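Side-chain contacts in member of s1p family of ribosomal proteins (Pyrococcus furiosus, PDB 5YH1), which probably acts as a nuclease on nucleic acids, this chain being its DHH domain, which holds a manganese site: residues Ile59-Ala64 against Leu113-Phe118; Arg150-Gly155 against Tyr180-Val185; Arg50-Gly55 against Thr77-Leu82; Arg93-Lys98 against Met124-Glu129. One frame throughout, in Å; residues are numbered along the deposited sequence.

Contact 1 (Ile59-Ala64 against Leu113-Phe118)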
# COMPACT_ATOMS: atom_id res chain seq x y z
N ILE A 59 -7.97 -1.30 21.65
CA ILE A 59 -6.99 -1.07 20.60
C ILE A 59 -5.72 -0.55 21.25
O ILE A 59 -5.75 0.47 21.95
CB ILE A 59 -7.41 0.03 19.60
CG1 ILE A 59 -8.77 -0.26 19.03
CG2 ILE A 59 -6.39 0.13 18.47
CD1 ILE A 59 -9.28 0.91 18.21
N LEU A 60 -4.62 -1.25 21.01
CA LEU A 60 -3.31 -0.81 21.48
C LEU A 60 -2.44 -0.39 20.29
O LEU A 60 -2.08 -1.21 19.45
CB LEU A 60 -2.64 -1.93 22.30
CG LEU A 60 -1.47 -1.50 23.19
CD1 LEU A 60 -1.18 -2.55 24.24
CD2 LEU A 60 -0.21 -1.24 22.38
N ARG A 61 -2.13 0.90 20.23
CA ARG A 61 -1.22 1.46 19.23
C ARG A 61 0.13 1.68 19.87
O ARG A 61 0.21 2.21 20.98
CB ARG A 61 -1.73 2.82 18.76
CG ARG A 61 -2.85 2.76 17.75
CD ARG A 61 -2.29 2.91 16.35
NE ARG A 61 -3.29 2.60 15.34
CZ ARG A 61 -2.99 2.19 14.11
NH1 ARG A 61 -1.73 2.04 13.73
NH2 ARG A 61 -3.96 1.94 13.25
N HIS A 62 1.20 1.30 19.16
CA HIS A 62 2.55 1.54 19.63
C HIS A 62 3.50 1.90 18.50
O HIS A 62 3.35 1.43 17.37
CB HIS A 62 3.10 0.32 20.40
CG HIS A 62 3.30 -0.90 19.56
ND1 HIS A 62 4.39 -1.06 18.74
CD2 HIS A 62 2.55 -2.02 19.42
CE1 HIS A 62 4.31 -2.23 18.12
NE2 HIS A 62 3.20 -2.83 18.52
N HIS A 63 4.49 2.71 18.82
CA HIS A 63 5.55 3.03 17.87
C HIS A 63 6.27 1.75 17.43
O HIS A 63 6.41 0.81 18.22
CB HIS A 63 6.53 4.01 18.49
CG HIS A 63 7.52 4.56 17.52
ND1 HIS A 63 8.87 4.31 17.62
CD2 HIS A 63 7.36 5.31 16.41
CE1 HIS A 63 9.50 4.90 16.61
NE2 HIS A 63 8.60 5.52 15.87
N ALA A 64 6.70 1.71 16.17
CA ALA A 64 7.20 0.49 15.54
C ALA A 64 8.72 0.33 15.68
O ALA A 64 9.41 0.07 14.69
CB ALA A 64 6.80 0.46 14.06
N LEU A 113 -7.93 7.36 11.82
CA LEU A 113 -9.14 7.28 10.98
C LEU A 113 -9.47 5.82 10.68
O LEU A 113 -10.63 5.42 10.69
CB LEU A 113 -8.97 8.12 9.71
CG LEU A 113 -8.96 9.63 10.00
CD1 LEU A 113 -8.57 10.41 8.77
CD2 LEU A 113 -10.31 10.10 10.53
N LYS A 114 -8.44 5.02 10.45
CA LYS A 114 -8.62 3.59 10.29
C LYS A 114 -9.20 2.97 11.58
O LYS A 114 -10.15 2.18 11.54
CB LYS A 114 -7.29 2.96 9.88
CG LYS A 114 -7.31 1.46 9.66
CD LYS A 114 -6.77 0.71 10.85
CE LYS A 114 -6.71 -0.78 10.59
NZ LYS A 114 -5.40 -1.18 9.99
N ASP A 115 -8.65 3.35 12.73
CA ASP A 115 -9.16 2.84 14.01
C ASP A 115 -10.65 3.20 14.20
O ASP A 115 -11.44 2.38 14.67
CB ASP A 115 -8.31 3.42 15.17
CG ASP A 115 -6.88 2.86 15.19
OD1 ASP A 115 -6.62 1.84 14.53
OD2 ASP A 115 -6.01 3.46 15.87
N ILE A 116 -11.03 4.41 13.84
CA ILE A 116 -12.42 4.85 13.98
C ILE A 116 -13.34 4.09 13.00
O ILE A 116 -14.41 3.62 13.38
CB ILE A 116 -12.54 6.38 13.83
CG1 ILE A 116 -11.87 7.07 15.02
CG2 ILE A 116 -14.01 6.82 13.74
CD1 ILE A 116 -11.65 8.56 14.85
N ILE A 117 -12.92 3.93 11.76
CA ILE A 117 -13.76 3.21 10.78
C ILE A 117 -13.95 1.76 11.21
O ILE A 117 -15.06 1.25 11.21
CB ILE A 117 -13.16 3.30 9.36
CG1 ILE A 117 -13.26 4.75 8.85
CG2 ILE A 117 -13.85 2.33 8.39
CD1 ILE A 117 -12.26 5.11 7.78
N PHE A 118 -12.86 1.12 11.62
CA PHE A 118 -12.92 -0.27 12.08
C PHE A 118 -13.78 -0.42 13.33
O PHE A 118 -14.59 -1.33 13.41
CB PHE A 118 -11.50 -0.81 12.34
CG PHE A 118 -10.82 -1.38 11.12
CD1 PHE A 118 -11.03 -0.85 9.84
CD2 PHE A 118 -9.93 -2.45 11.24
CE1 PHE A 118 -10.38 -1.38 8.73
CE2 PHE A 118 -9.29 -2.99 10.13
CZ PHE A 118 -9.52 -2.45 8.87
O HOH W 1 -2.69 0.37 11.09
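Arg61 and Asp115 join an inner strand of the parallel sheet of the DHH domain to the helix that packs on it, an instructive case of charge buried in an alpha/beta fold. Strand 58-63 lies between strands 97-102 and 132-136, and helix 109-126 belongs to the beta-alpha-beta crossover linking those two, so it passes the intervening strand in a nearly antiparallel direction.

The ionic part is a two-pronged, side-on grip. Arg61 NE donates to Asp115 OD2 at 2.9 Å, meeting the syn lone pair, while Arg61 NH2 reaches Asp115 OD1 at 3.0 Å, also on the syn side but well out of the carboxylate plane. Both oxygens lie near the guanidinium plane, yet the two flat groups are twisted 38° apart. A bend at the second torsion of Arg61 (chi2 -97°) turns the chain to run past the carboxylate, so that the NE/NH2 flank of the guanidinium faces it. The carboxylate has further partners: Tyr107 OH bonds to OD2 and Arg100 NH1 forms a salt bridge with OD1. Held by three residues, it is probably kept from turning and is likely to stay ionised despite its burial.

The apolar part is modest. Ile59 CD1 touches Asp115 CB at 4.1 Å, and CD of Lys114 sits at the guanidinium edge, 3.9 Å from Arg61 NH2. The side chain of Arg61 is about 9 Å from that of the manganese ligand Asp137.

A water accepts a hydrogen bond from Arg61 NH2 at 3.0 Å and a weak one from Lys114 NZ at 3.3 Å.

Contact 2 (Arg150-Gly155 against Tyr180-Val185)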
# COMPACT_ATOMS: atom_id res chain seq x y z
N ARG A 150 -10.58 13.76 17.26
CA ARG A 150 -11.44 12.87 16.50
C ARG A 150 -11.99 11.74 17.36
O ARG A 150 -13.19 11.46 17.29
CB ARG A 150 -10.71 12.34 15.27
CG ARG A 150 -10.54 13.41 14.21
CD ARG A 150 -9.44 13.04 13.25
NE ARG A 150 -9.25 14.02 12.18
CZ ARG A 150 -8.63 15.18 12.31
NH1 ARG A 150 -8.13 15.57 13.49
NH2 ARG A 150 -8.50 15.97 11.25
N LEU A 151 -11.14 11.12 18.18
CA LEU A 151 -11.63 10.07 19.08
C LEU A 151 -12.67 10.59 20.09
O LEU A 151 -13.62 9.88 20.44
CB LEU A 151 -10.47 9.39 19.82
CG LEU A 151 -9.57 8.51 18.95
CD1 LEU A 151 -8.31 8.11 19.70
CD2 LEU A 151 -10.31 7.26 18.48
N LYS A 152 -12.51 11.82 20.55
CA LYS A 152 -13.44 12.38 21.53
C LYS A 152 -14.82 12.69 20.93
O LYS A 152 -15.82 12.66 21.64
CB LYS A 152 -12.83 13.59 22.24
CG LYS A 152 -11.73 13.22 23.24
CD LYS A 152 -12.17 12.12 24.22
CE LYS A 152 -11.20 12.00 25.40
NZ LYS A 152 -11.56 10.89 26.32
N ALA A 153 -14.89 12.91 19.63
CA ALA A 153 -16.18 13.01 18.96
C ALA A 153 -16.98 11.70 19.09
O ALA A 153 -18.20 11.70 18.92
CB ALA A 153 -16.00 13.37 17.50
N TYR A 154 -16.30 10.60 19.40
CA TYR A 154 -16.96 9.31 19.61
C TYR A 154 -17.04 8.90 21.08
O TYR A 154 -17.45 7.78 21.38
CB TYR A 154 -16.25 8.24 18.76
CG TYR A 154 -16.43 8.50 17.29
CD1 TYR A 154 -15.64 9.42 16.64
CD2 TYR A 154 -17.44 7.86 16.57
CE1 TYR A 154 -15.82 9.70 15.29
CE2 TYR A 154 -17.63 8.13 15.23
CZ TYR A 154 -16.82 9.04 14.59
OH TYR A 154 -17.01 9.32 13.25
N GLY A 155 -16.68 9.80 22.00
CA GLY A 155 -16.66 9.48 23.44
C GLY A 155 -15.69 8.38 23.87
O GLY A 155 -15.92 7.68 24.86
N TYR A 180 -6.86 16.09 26.60
CA TYR A 180 -7.54 15.27 25.61
C TYR A 180 -7.47 13.77 25.90
O TYR A 180 -8.03 12.98 25.14
CB TYR A 180 -6.97 15.55 24.22
CG TYR A 180 -7.12 16.98 23.81
CD1 TYR A 180 -8.25 17.41 23.12
CD2 TYR A 180 -6.15 17.92 24.13
CE1 TYR A 180 -8.40 18.73 22.74
CE2 TYR A 180 -6.30 19.25 23.76
CZ TYR A 180 -7.42 19.65 23.06
OH TYR A 180 -7.54 20.96 22.70
N VAL A 181 -6.78 13.37 26.97
CA VAL A 181 -6.67 11.96 27.33
C VAL A 181 -7.03 11.74 28.80
O VAL A 181 -6.92 12.66 29.61
CB VAL A 181 -5.27 11.38 27.04
CG1 VAL A 181 -4.91 11.56 25.57
CG2 VAL A 181 -4.21 12.00 27.93
N ASP A 182 -7.43 10.52 29.13
CA ASP A 182 -7.97 10.19 30.45
C ASP A 182 -6.90 9.84 31.49
O ASP A 182 -7.07 10.11 32.68
CB ASP A 182 -8.98 9.06 30.31
CG ASP A 182 -10.18 9.46 29.46
OD1 ASP A 182 -11.16 9.95 30.06
OD2 ASP A 182 -10.14 9.37 28.21
N VAL A 183 -5.82 9.20 31.06
CA VAL A 183 -4.65 9.04 31.92
C VAL A 183 -3.39 9.00 31.06
O VAL A 183 -3.34 8.31 30.03
CB VAL A 183 -4.74 7.79 32.83
CG1 VAL A 183 -4.73 6.51 32.02
CG2 VAL A 183 -3.59 7.79 33.84
N HIS A 184 -2.39 9.77 31.50
CA HIS A 184 -1.14 9.89 30.79
C HIS A 184 -0.00 9.49 31.74
O HIS A 184 0.28 10.19 32.71
CB HIS A 184 -0.99 11.32 30.29
CG HIS A 184 0.18 11.54 29.39
ND1 HIS A 184 0.49 12.78 28.87
CD2 HIS A 184 1.14 10.69 28.95
CE1 HIS A 184 1.58 12.68 28.13
NE2 HIS A 184 2.00 11.43 28.17
N VAL A 185 0.59 8.32 31.49
CA VAL A 185 1.74 7.83 32.24
C VAL A 185 2.99 8.24 31.49
O VAL A 185 3.26 7.76 30.38
CB VAL A 185 1.71 6.29 32.39
CG1 VAL A 185 2.94 5.79 33.12
CG2 VAL A 185 0.44 5.85 33.12
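Lys152, in the last turn of helix 145-152, stretches to Asp182 and illustrates how one long side chain can tie a helix end to the chain entering an edge strand. The close part lies at the tip of the lysine. Its NZ forms a salt bridge with Asp182 OD2 at 2.8 Å, approaching the oxygen on its syn side and 18° out of the carboxylate plane. Just behind, Lys152 CE rests against Tyr180 O at 3.3 Å. A single bend (chi2 -51°) followed by two extended torsions carries the ammonium group past this carbonyl. NZ also donates to Val156 O, and Asp182 OD2 accepts from Ile158 N, so both members of the pair have a second mate.

The rest is looser. Asp182 OD1 stands 3.9 Å from Lys152 NZ, Lys152 CG comes only to 4.2 Å from Tyr180 O, and the Tyr180 ring turns instead to Ile145, Tyr148 and Lys149. Lys152, Tyr180 and Asp182 are all partly exposed, as befits a contact near the surface. With a methionine in place of Lys152, Asp182 would probably lose its charged mate and Val156 O a donor, leaving the helix end less firmly tied to the strand.

The helix stops here in a Schellman motif: Gly155 N bonds to Lys152 O at 3.0 Å, and Val156 N returns to Leu151 O. Arg150, one turn back, makes salt bridges with Glu263 and Glu299 of the second subunit. Within the domain, Leu151 packs on Val112 and Ile116 of helix 109-126, and beyond the turn strand 158-161 pairs with the outermost strand 183-185.

Contact 3 (Arg50-Gly55 against Thr77-Leu82)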
# COMPACT_ATOMS: atom_id res chain seq x y z
N ARG A 50 -10.81 -2.83 33.61
CA ARG A 50 -12.25 -2.60 33.58
C ARG A 50 -12.82 -2.87 32.19
O ARG A 50 -13.84 -3.56 32.05
CB ARG A 50 -12.59 -1.18 34.03
CG ARG A 50 -14.03 -1.07 34.52
CD ARG A 50 -14.39 0.35 34.94
NE ARG A 50 -15.68 0.35 35.65
CZ ARG A 50 -16.87 0.21 35.07
NH1 ARG A 50 -16.98 0.04 33.76
NH2 ARG A 50 -17.98 0.22 35.83
N ALA A 51 -12.16 -2.35 31.16
CA ALA A 51 -12.53 -2.65 29.77
C ALA A 51 -12.59 -4.16 29.53
O ALA A 51 -13.54 -4.66 28.95
CB ALA A 51 -11.55 -2.00 28.81
N ILE A 52 -11.58 -4.88 30.02
CA ILE A 52 -11.52 -6.33 29.87
C ILE A 52 -12.70 -7.02 30.54
O ILE A 52 -13.33 -7.92 29.97
CB ILE A 52 -10.23 -6.92 30.48
CG1 ILE A 52 -9.00 -6.48 29.69
CG2 ILE A 52 -10.29 -8.45 30.52
CD1 ILE A 52 -7.69 -6.74 30.40
N PHE A 53 -13.00 -6.62 31.77
CA PHE A 53 -14.03 -7.29 32.54
C PHE A 53 -15.44 -6.99 32.01
O PHE A 53 -16.33 -7.80 32.17
CB PHE A 53 -13.91 -6.96 34.04
CG PHE A 53 -12.65 -7.49 34.69
CD1 PHE A 53 -12.15 -8.75 34.39
CD2 PHE A 53 -11.99 -6.73 35.65
CE1 PHE A 53 -11.00 -9.22 35.00
CE2 PHE A 53 -10.84 -7.21 36.27
CZ PHE A 53 -10.35 -8.46 35.94
N GLU A 54 -15.63 -5.83 31.38
CA GLU A 54 -16.93 -5.52 30.79
C GLU A 54 -17.07 -6.04 29.36
O GLU A 54 -18.11 -5.88 28.75
CB GLU A 54 -17.24 -4.02 30.87
CG GLU A 54 -16.45 -3.14 29.94
CD GLU A 54 -16.76 -1.67 30.13
OE1 GLU A 54 -15.85 -0.83 30.00
OE2 GLU A 54 -17.93 -1.33 30.40
N GLY A 55 -16.04 -6.67 28.82
CA GLY A 55 -16.09 -7.20 27.46
C GLY A 55 -15.97 -6.12 26.40
O GLY A 55 -16.41 -6.31 25.27
N THR A 77 0.58 -9.37 26.60
CA THR A 77 0.85 -10.60 27.34
C THR A 77 0.05 -10.66 28.66
O THR A 77 -0.39 -11.72 29.06
CB THR A 77 2.36 -10.75 27.60
OG1 THR A 77 3.04 -10.75 26.34
CG2 THR A 77 2.68 -12.05 28.33
N ALA A 78 -0.14 -9.51 29.30
CA ALA A 78 -0.96 -9.40 30.51
C ALA A 78 -2.47 -9.41 30.21
O ALA A 78 -3.26 -9.99 30.94
CB ALA A 78 -0.60 -8.13 31.26
N ILE A 79 -2.86 -8.74 29.13
CA ILE A 79 -4.27 -8.55 28.79
C ILE A 79 -4.95 -9.83 28.26
O ILE A 79 -6.04 -10.18 28.72
CB ILE A 79 -4.42 -7.40 27.76
CG1 ILE A 79 -4.11 -6.08 28.44
CG2 ILE A 79 -5.84 -7.36 27.18
CD1 ILE A 79 -3.75 -4.96 27.49
N ILE A 80 -4.30 -10.51 27.32
CA ILE A 80 -4.93 -11.65 26.63
C ILE A 80 -5.44 -12.74 27.60
O ILE A 80 -6.58 -13.18 27.46
CB ILE A 80 -3.99 -12.27 25.56
CG1 ILE A 80 -3.78 -11.31 24.38
CG2 ILE A 80 -4.52 -13.60 25.06
CD1 ILE A 80 -5.04 -10.87 23.68
N PRO A 81 -4.60 -13.16 28.57
CA PRO A 81 -5.09 -14.17 29.54
C PRO A 81 -6.34 -13.74 30.31
O PRO A 81 -7.20 -14.57 30.57
CB PRO A 81 -3.91 -14.36 30.49
CG PRO A 81 -2.72 -13.98 29.69
CD PRO A 81 -3.16 -12.90 28.75
N LEU A 82 -6.42 -12.47 30.70
CA LEU A 82 -7.61 -11.98 31.41
C LEU A 82 -8.83 -12.03 30.50
O LEU A 82 -9.90 -12.45 30.91
CB LEU A 82 -7.41 -10.56 31.93
CG LEU A 82 -6.40 -10.34 33.06
CD1 LEU A 82 -6.50 -8.91 33.56
CD2 LEU A 82 -6.61 -11.34 34.20
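Beside the point where Ile52 meets Ile79 and Leu82, the shortest sound polar bond is a helical one, from Glu54 N to Arg50 O at 3.0 Å; the contact itself is wholly apolar. It joins the C-terminal turn of helix 32-53 to the C-terminal half of helix 66-86, and shows how one branched side chain can serve two neighbours.

Ile52 is that side chain. Its two branches part at CB: CG2 stands opposite the backbone N, and CG1 opposite the carbonyl carbon (chi1 -67°), with CD1 carried onward by an extended chi2. The CG2 methyl comes against Leu82 CB at 3.8 Å. The CD1 methyl lies 3.8 Å from Ile79 CG2 and 4.0 Å from Leu82 CD1, and so fits between the two residues, which stand one turn apart on their helix. Ile52 and Leu82 cross at about a right angle. All three are buried, and Ile83 adds to the cover of Ile52.

Around this core each helix has an irregular feature. Helix 32-53 is ended by Gly55, whose positive phi and bond from N to Ile52 O at 3.2 Å belong to a Schellman motif. Helix 66-86 is kinked at Pro81, which has no N-H to give to the turn before. On the side of helix 2-20, Arg50 forms salt bridges with Glu13 and Asp17, and Phe53 makes a cation-pi contact with Arg19.

The whole is ordinary helix-to-helix packing within an alpha/beta fold: an aliphatic seam between the helices that precede and follow strand 58-63, away from the metal site.

Contact 4 (Arg93-Lys98 against Met124-Glu129)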
# COMPACT_ATOMS: atom_id res chain seq x y z
N ARG A 93 -10.35 -13.42 22.45
CA ARG A 93 -8.96 -12.96 22.35
C ARG A 93 -8.71 -12.19 21.06
O ARG A 93 -8.14 -11.09 21.08
CB ARG A 93 -8.00 -14.15 22.37
CG ARG A 93 -6.72 -13.89 21.58
CD ARG A 93 -5.76 -15.05 21.61
NE ARG A 93 -4.43 -14.61 21.18
CZ ARG A 93 -3.32 -15.32 21.37
NH1 ARG A 93 -3.38 -16.51 21.97
NH2 ARG A 93 -2.16 -14.84 20.95
N TRP A 94 -9.12 -12.78 19.94
CA TRP A 94 -8.80 -12.25 18.63
C TRP A 94 -9.65 -11.05 18.30
O TRP A 94 -9.21 -10.15 17.59
CB TRP A 94 -8.97 -13.35 17.56
CG TRP A 94 -8.05 -14.48 17.83
CD1 TRP A 94 -8.33 -15.62 18.53
CD2 TRP A 94 -6.67 -14.55 17.48
NE1 TRP A 94 -7.20 -16.40 18.61
CE2 TRP A 94 -6.17 -15.77 17.98
CE3 TRP A 94 -5.81 -13.69 16.78
CZ2 TRP A 94 -4.85 -16.16 17.80
CZ3 TRP A 94 -4.49 -14.08 16.60
CH2 TRP A 94 -4.02 -15.30 17.11
N HIS A 95 -10.86 -11.03 18.82
CA HIS A 95 -11.80 -9.99 18.48
C HIS A 95 -11.72 -8.77 19.40
O HIS A 95 -11.88 -7.64 18.93
CB HIS A 95 -13.22 -10.55 18.49
CG HIS A 95 -14.24 -9.56 18.06
ND1 HIS A 95 -14.21 -8.96 16.82
CD2 HIS A 95 -15.29 -9.02 18.71
CE1 HIS A 95 -15.21 -8.11 16.72
NE2 HIS A 95 -15.89 -8.13 17.85
N LEU A 96 -11.49 -8.99 20.69
CA LEU A 96 -11.58 -7.93 21.69
C LEU A 96 -10.23 -7.29 22.06
O LEU A 96 -10.15 -6.45 22.96
CB LEU A 96 -12.27 -8.47 22.94
CG LEU A 96 -13.72 -8.92 22.75
CD1 LEU A 96 -14.25 -9.56 24.02
CD2 LEU A 96 -14.61 -7.76 22.32
N PHE A 97 -9.17 -7.68 21.34
CA PHE A 97 -7.89 -7.01 21.46
C PHE A 97 -7.18 -6.91 20.12
O PHE A 97 -7.01 -7.91 19.42
CB PHE A 97 -6.99 -7.72 22.47
CG PHE A 97 -5.65 -7.08 22.63
CD1 PHE A 97 -5.48 -6.02 23.50
CD2 PHE A 97 -4.56 -7.51 21.88
CE1 PHE A 97 -4.25 -5.40 23.64
CE2 PHE A 97 -3.32 -6.90 22.02
CZ PHE A 97 -3.17 -5.85 22.90
N LYS A 98 -6.72 -5.71 19.79
CA LYS A 98 -5.96 -5.45 18.58
C LYS A 98 -4.72 -4.64 18.90
O LYS A 98 -4.80 -3.61 19.57
CB LYS A 98 -6.82 -4.68 17.58
CG LYS A 98 -8.03 -5.44 17.08
CD LYS A 98 -7.59 -6.58 16.16
CE LYS A 98 -8.68 -7.63 16.03
NZ LYS A 98 -9.89 -7.10 15.39
N MSE A 124 -21.54 -1.15 14.80
CA MSE A 124 -22.80 -1.24 14.05
C MSE A 124 -23.12 -2.65 13.67
O MSE A 124 -24.27 -3.07 13.74
CB MSE A 124 -22.71 -0.42 12.77
CG MSE A 124 -22.60 1.08 13.05
SE MSE A 124 -22.33 2.08 11.36
CE MSE A 124 -20.52 1.57 10.81
N ARG A 125 -22.12 -3.42 13.28
CA ARG A 125 -22.37 -4.76 12.74
C ARG A 125 -22.58 -5.83 13.82
O ARG A 125 -23.44 -6.69 13.67
CB ARG A 125 -21.21 -5.15 11.83
CG ARG A 125 -21.47 -6.35 10.95
CD ARG A 125 -20.30 -6.53 10.01
NE ARG A 125 -20.55 -7.61 9.07
CZ ARG A 125 -19.84 -7.84 7.98
NH1 ARG A 125 -18.82 -7.05 7.65
NH2 ARG A 125 -20.15 -8.85 7.19
N PHE A 126 -21.78 -5.78 14.88
CA PHE A 126 -21.84 -6.80 15.93
C PHE A 126 -22.32 -6.28 17.28
O PHE A 126 -22.43 -7.05 18.22
CB PHE A 126 -20.47 -7.46 16.10
CG PHE A 126 -19.89 -7.97 14.82
CD1 PHE A 126 -20.49 -9.03 14.15
CD2 PHE A 126 -18.75 -7.40 14.27
CE1 PHE A 126 -19.97 -9.51 12.96
CE2 PHE A 126 -18.23 -7.87 13.08
CZ PHE A 126 -18.83 -8.92 12.43
N GLY A 127 -22.60 -4.98 17.39
CA GLY A 127 -23.05 -4.40 18.66
C GLY A 127 -21.96 -4.22 19.71
O GLY A 127 -22.27 -3.95 20.87
N ASP A 128 -20.69 -4.37 19.33
CA ASP A 128 -19.58 -4.12 20.26
C ASP A 128 -19.62 -2.70 20.79
O ASP A 128 -19.95 -1.76 20.06
CB ASP A 128 -18.23 -4.31 19.56
CG ASP A 128 -17.95 -5.73 19.17
OD1 ASP A 128 -18.47 -6.66 19.82
OD2 ASP A 128 -17.19 -5.94 18.21
N GLU A 129 -19.25 -2.53 22.05
CA GLU A 129 -18.97 -1.20 22.58
C GLU A 129 -17.76 -0.61 21.86
O GLU A 129 -16.94 -1.33 21.29
CB GLU A 129 -18.67 -1.27 24.07
CG GLU A 129 -19.82 -1.75 24.94
CD GLU A 129 -20.83 -0.66 25.22
OE1 GLU A 129 -21.48 -0.19 24.27
OE2 GLU A 129 -20.98 -0.28 26.39
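A histidine-carboxylate hydrogen bond between His95 and Asp128 links the short helix 92-96, just before strand 97-102, to the turn that leaves helix 109-126. It lies at the surface of the domain, away from the manganese site.

His95 NE2 donates to Asp128 OD2 at 2.6 Å. The bond is short but bent, with an angle of 140° at the hydrogen, and the oxygen is tilted 22° from the imidazole plane. OD2 is met on its syn side, while the other oxygen remains farther off, OD1 standing 3.6 Å from His95 NE2. With CG of His95 trans to the backbone N (chi1 -176°), the ring extends to Asp128. A looser aromatic approach accompanies the bond: His95 CE1 is 4.4 Å from Phe126 CD2, the two rings meeting obliquely.

Gly127, with positive phi, ends the helix and lets the chain turn between Phe126 and Asp128. Nearby, Asp122 packs on both His95 and Asp128, and Phe126 touches Glu91 of the second subunit. Were His95 an alanine, Asp128 OD2 would probably lose this donor and the turn would be freer to shift.

The carboxylate of Asp128, perhaps helped by the nearby Asp122, would tend to raise the affinity of the imidazole for a second proton, so the hydrogen bond may gain some ionic character.

From the N terminus, contact 3 opens at 50-55 and contact 1 at 59-64; contact 3 then closes at 77-82, tying together the helices on either side of strand 58-63 in sequence. Contact 4 opens at 93-98, before contact 1 closes at 113-118 and contact 4 itself at 124-129. Contact 1 thus crosses both others, while contacts 3 and 4 follow in series; none nests. Contact 2 comes last, closing a loop from 150-155 to 180-185. Helix 109-126 serves contacts 1 and 4, and its Ile116 packs on Leu151 and Tyr154 of contact 2. Phe97, at the start of strand 97-102, packs on Ile79 and Ile80 of helix 66-86, which joins contacts 3 and 4.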